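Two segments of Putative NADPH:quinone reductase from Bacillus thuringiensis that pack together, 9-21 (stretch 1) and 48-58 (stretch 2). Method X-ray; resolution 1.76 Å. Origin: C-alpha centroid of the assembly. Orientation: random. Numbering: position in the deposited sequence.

Stretch 1, residues 9-21: QFHKFGNPKDVLQ
Stretch 2 48-58: DLIPITGAYAH

Stretch 1 is a strand-loop-helix-strand hairpin. Gln9 and Gln21 pair as strands, Gln9 N to Gln21 O at 3.0 Å and Gln21 N to Gln9 O at 2.7 Å; between them the chain forms a loop, makes a short helix over 16-19, and leaves helical phi/psi at Leu20 (-73/132). Asn15 occupies the N-cap position, but its side chain makes no capping bond; Asn15 ND2 instead gives a weak hydrogen bond to Asp18 OD2 at 3.4 Å. Stretch 2 keeps helical phi/psi through Thr53, then breaks at Gly54 (92/-1), where Gly54 N bonds Pro51 O at 3.3 Å. The register is read from two CA pairs, Phe13 CA to Gly54 CA at 4.8 Å and Gly14 CA to Thr53 CA at 4.6 Å, so residue numbers run in opposite senses across the contact.

A single hydrogen bond joins the stretches: Gly14 N to Ile52 O, 3.1 Å, with an angle of 157°. Two CA-H...O contacts flank it, Phe13 CA to Ile52 O at 3.2 Å and Thr53 CA to Gly14 O at 3.5 Å. Gly14 is extended at 161/-166, and a CB there would be crowded by Val19 CG1.

Aromatic rings rest on backbone. Phe13 (chi1 m, -61°; chi2 -61°) lays one face over Gly54, whose CA stands 3.6 Å from the ring centroid. A CB on Gly54 would lie 2.9 Å from Phe13 CB, a clash, and would also jam against the preceding carbonyl; glycine therefore serves both the turn and the close approach. Beyond it, Phe13 CE2 meets Ala57 CB at 3.8 Å. Phe10 (chi1 p, 53°; chi2 106°) points toward stretch 2 and receives Ile52 CA over one face, 4.2 Å from its centroid.

Ile52 is the apolar hub, with the largest area covered by the opposing stretch. In its m,t rotamer (-57°, 170°), CG1 lies 3.8 Å from Phe10 CE2, CG2 lies 3.5 Å from Val19 CG2 and 4.0 Å from Pro16 CG, and CD1 lies 4.0 Å from Leu20 CD2. Val19 is m; Leu20 is m,t, and its end comes nearer than its sideways CB would suggest. Pro16, with a C-gamma exo pucker, also reaches Leu49 (m,t), CG to CD2 at 4.4 Å.

Thr53 (p) points away and turns its hydroxyl to its own stretch, OG1 donating to Ile50 O at 2.6 Å. The rule is compact: one amide bond marks the register, glycine allows the close approach of Phe13, and one branched side chain gathers the hydrophobic neighbors.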

# COMPACT_ATOMS: atom_id res chain seq x y z
N GLN A 9 0.25 -19.89 -6.84
CA GLN A 9 1.53 -20.18 -6.22
C GLN A 9 2.65 -19.97 -7.25
O GLN A 9 2.39 -20.10 -8.45
CB GLN A 9 1.51 -21.66 -5.80
CG GLN A 9 2.62 -22.10 -4.98
CD GLN A 9 2.21 -23.12 -3.94
OE1 GLN A 9 2.18 -22.82 -2.76
NE2 GLN A 9 1.90 -24.34 -4.37
N PHE A 10 3.84 -19.60 -6.79
CA PHE A 10 5.06 -19.67 -7.60
C PHE A 10 6.10 -20.48 -6.85
O PHE A 10 6.22 -20.37 -5.63
CB PHE A 10 5.64 -18.30 -7.99
CG PHE A 10 5.88 -17.37 -6.81
CD1 PHE A 10 7.16 -17.13 -6.35
CD2 PHE A 10 4.81 -16.69 -6.21
CE1 PHE A 10 7.39 -16.26 -5.27
CE2 PHE A 10 5.02 -15.83 -5.13
CZ PHE A 10 6.30 -15.60 -4.67
N HIS A 11 6.84 -21.28 -7.60
CA HIS A 11 7.83 -22.20 -7.02
C HIS A 11 9.25 -21.68 -7.22
O HIS A 11 10.17 -22.15 -6.57
CB HIS A 11 7.68 -23.60 -7.63
CG HIS A 11 6.36 -24.23 -7.37
ND1 HIS A 11 6.16 -25.18 -6.40
CD2 HIS A 11 5.15 -24.04 -7.96
CE1 HIS A 11 4.89 -25.54 -6.39
NE2 HIS A 11 4.26 -24.87 -7.33
N LYS A 12 9.40 -20.69 -8.10
CA LYS A 12 10.66 -20.00 -8.29
C LYS A 12 10.37 -18.51 -8.42
O LYS A 12 9.25 -18.12 -8.81
CB LYS A 12 11.36 -20.48 -9.59
CG LYS A 12 11.61 -21.96 -9.68
CD LYS A 12 12.60 -22.18 -10.84
CE LYS A 12 13.05 -23.64 -10.93
NZ LYS A 12 11.98 -24.53 -11.47
N PHE A 13 11.36 -17.68 -8.10
CA PHE A 13 11.24 -16.26 -8.37
C PHE A 13 11.45 -16.04 -9.87
O PHE A 13 12.10 -16.85 -10.54
CB PHE A 13 12.27 -15.45 -7.57
CG PHE A 13 12.14 -15.59 -6.07
CD1 PHE A 13 10.97 -15.19 -5.40
CD2 PHE A 13 13.22 -16.07 -5.31
CE1 PHE A 13 10.87 -15.30 -4.00
CE2 PHE A 13 13.13 -16.19 -3.91
CZ PHE A 13 11.95 -15.79 -3.26
N GLY A 14 10.86 -14.98 -10.39
CA GLY A 14 11.06 -14.57 -11.78
C GLY A 14 9.95 -13.64 -12.20
O GLY A 14 9.23 -13.12 -11.35
N ASN A 15 9.83 -13.41 -13.50
CA ASN A 15 8.71 -12.63 -14.03
C ASN A 15 7.41 -13.34 -13.67
O ASN A 15 7.29 -14.54 -13.84
CB ASN A 15 8.83 -12.49 -15.56
CG ASN A 15 10.10 -11.78 -15.99
OD1 ASN A 15 10.54 -10.83 -15.35
ND2 ASN A 15 10.68 -12.22 -17.12
N PRO A 16 6.44 -12.60 -13.11
CA PRO A 16 5.21 -13.29 -12.72
C PRO A 16 4.58 -14.06 -13.88
O PRO A 16 4.02 -15.16 -13.69
CB PRO A 16 4.30 -12.14 -12.25
CG PRO A 16 5.26 -11.12 -11.71
CD PRO A 16 6.44 -11.18 -12.70
N LYS A 17 4.71 -13.55 -15.11
CA LYS A 17 4.15 -14.28 -16.26
C LYS A 17 4.76 -15.69 -16.45
O LYS A 17 4.11 -16.59 -17.01
CB LYS A 17 4.30 -13.47 -17.55
CG LYS A 17 5.72 -13.53 -18.15
CD LYS A 17 6.07 -12.27 -18.92
CE LYS A 17 5.31 -12.21 -20.23
NZ LYS A 17 5.24 -10.80 -20.75
N ASP A 18 5.99 -15.87 -16.00
CA ASP A 18 6.71 -17.15 -16.13
C ASP A 18 6.46 -18.10 -14.96
O ASP A 18 6.46 -19.32 -15.15
CB ASP A 18 8.21 -16.91 -16.31
CG ASP A 18 8.53 -16.20 -17.62
OD1 ASP A 18 7.89 -16.57 -18.62
OD2 ASP A 18 9.39 -15.30 -17.67
N VAL A 19 6.21 -17.56 -13.77
CA VAL A 19 6.25 -18.40 -12.56
C VAL A 19 4.93 -18.66 -11.84
O VAL A 19 4.83 -19.62 -11.09
CB VAL A 19 7.34 -17.93 -11.56
CG1 VAL A 19 8.75 -18.00 -12.22
CG2 VAL A 19 7.07 -16.50 -11.08
N LEU A 20 3.92 -17.83 -12.09
CA LEU A 20 2.65 -18.00 -11.40
C LEU A 20 1.90 -19.23 -11.92
O LEU A 20 1.78 -19.42 -13.14
CB LEU A 20 1.77 -16.74 -11.51
CG LEU A 20 2.29 -15.50 -10.76
CD1 LEU A 20 1.45 -14.29 -11.04
CD2 LEU A 20 2.35 -15.77 -9.26
N GLN A 21 1.42 -20.06 -11.01
CA GLN A 21 0.63 -21.25 -11.40
C GLN A 21 -0.70 -21.30 -10.67
O GLN A 21 -0.80 -20.89 -9.50
CB GLN A 21 1.38 -22.55 -11.08
CG GLN A 21 2.80 -22.59 -11.57
CD GLN A 21 3.35 -24.01 -11.64
OE1 GLN A 21 3.95 -24.40 -12.65
NE2 GLN A 21 3.14 -24.80 -10.59
N ASP A 48 2.52 -6.33 -4.40
CA ASP A 48 2.30 -7.79 -4.36
C ASP A 48 3.26 -8.47 -5.35
O ASP A 48 3.56 -9.66 -5.22
CB ASP A 48 0.89 -8.20 -4.79
CG ASP A 48 -0.17 -7.74 -3.84
OD1 ASP A 48 0.03 -7.90 -2.62
OD2 ASP A 48 -1.24 -7.29 -4.32
N LEU A 49 3.64 -7.76 -6.41
CA LEU A 49 4.50 -8.38 -7.44
C LEU A 49 5.99 -8.43 -7.11
O LEU A 49 6.71 -9.33 -7.58
CB LEU A 49 4.31 -7.69 -8.78
CG LEU A 49 2.88 -7.58 -9.28
CD1 LEU A 49 2.87 -6.92 -10.67
CD2 LEU A 49 2.22 -8.96 -9.30
N ILE A 50 6.46 -7.46 -6.35
CA ILE A 50 7.88 -7.38 -5.97
C ILE A 50 8.42 -8.70 -5.36
O ILE A 50 9.49 -9.19 -5.78
CB ILE A 50 8.14 -6.15 -5.05
CG1 ILE A 50 7.81 -4.85 -5.80
CG2 ILE A 50 9.61 -6.15 -4.54
CD1 ILE A 50 8.03 -3.57 -4.98
N PRO A 51 7.69 -9.32 -4.40
CA PRO A 51 8.26 -10.56 -3.88
C PRO A 51 8.39 -11.68 -4.92
O PRO A 51 9.27 -12.55 -4.77
CB PRO A 51 7.28 -11.01 -2.79
CG PRO A 51 6.29 -9.88 -2.62
CD PRO A 51 6.59 -8.79 -3.57
N ILE A 52 7.52 -11.68 -5.93
CA ILE A 52 7.53 -12.73 -6.93
C ILE A 52 8.87 -12.66 -7.66
O ILE A 52 9.42 -13.68 -8.00
CB ILE A 52 6.37 -12.61 -7.93
CG1 ILE A 52 5.02 -12.61 -7.18
CG2 ILE A 52 6.41 -13.78 -8.93
CD1 ILE A 52 3.82 -12.26 -8.07
N THR A 53 9.36 -11.45 -7.91
CA THR A 53 10.58 -11.25 -8.69
C THR A 53 11.88 -11.70 -8.01
O THR A 53 12.92 -11.73 -8.68
CB THR A 53 10.79 -9.79 -9.03
OG1 THR A 53 11.06 -9.07 -7.82
CG2 THR A 53 9.59 -9.23 -9.76
N GLY A 54 11.83 -12.02 -6.72
CA GLY A 54 13.02 -12.45 -6.00
C GLY A 54 13.80 -11.37 -5.30
O GLY A 54 14.81 -11.66 -4.65
N ALA A 55 13.36 -10.11 -5.43
CA ALA A 55 13.98 -8.99 -4.69
C ALA A 55 14.19 -9.26 -3.17
O ALA A 55 15.13 -8.71 -2.59
CB ALA A 55 13.18 -7.70 -4.89
N TYR A 56 13.35 -10.11 -2.56
CA TYR A 56 13.47 -10.50 -1.13
C TYR A 56 13.68 -12.01 -0.96
O TYR A 56 13.06 -12.65 -0.10
CB TYR A 56 12.23 -10.09 -0.31
CG TYR A 56 11.73 -8.70 -0.60
CD1 TYR A 56 10.39 -8.46 -0.91
CD2 TYR A 56 12.61 -7.61 -0.56
CE1 TYR A 56 9.93 -7.18 -1.17
CE2 TYR A 56 12.17 -6.32 -0.83
CZ TYR A 56 10.82 -6.11 -1.14
OH TYR A 56 10.40 -4.82 -1.41
N ALA A 57 14.59 -12.56 -1.77
CA ALA A 57 14.90 -13.99 -1.78
C ALA A 57 15.09 -14.62 -0.38
O ALA A 57 14.61 -15.73 -0.11
CB ALA A 57 16.13 -14.24 -2.66
N HIS A 58 15.77 -13.90 0.50
CA HIS A 58 16.19 -14.49 1.77
C HIS A 58 15.06 -14.54 2.80
O HIS A 58 15.10 -15.33 3.75
CB HIS A 58 17.44 -13.78 2.31
CG HIS A 58 18.54 -13.68 1.29
ND1 HIS A 58 19.19 -14.80 0.79
CD2 HIS A 58 19.08 -12.61 0.66
CE1 HIS A 58 20.09 -14.41 -0.10
NE2 HIS A 58 20.05 -13.10 -0.20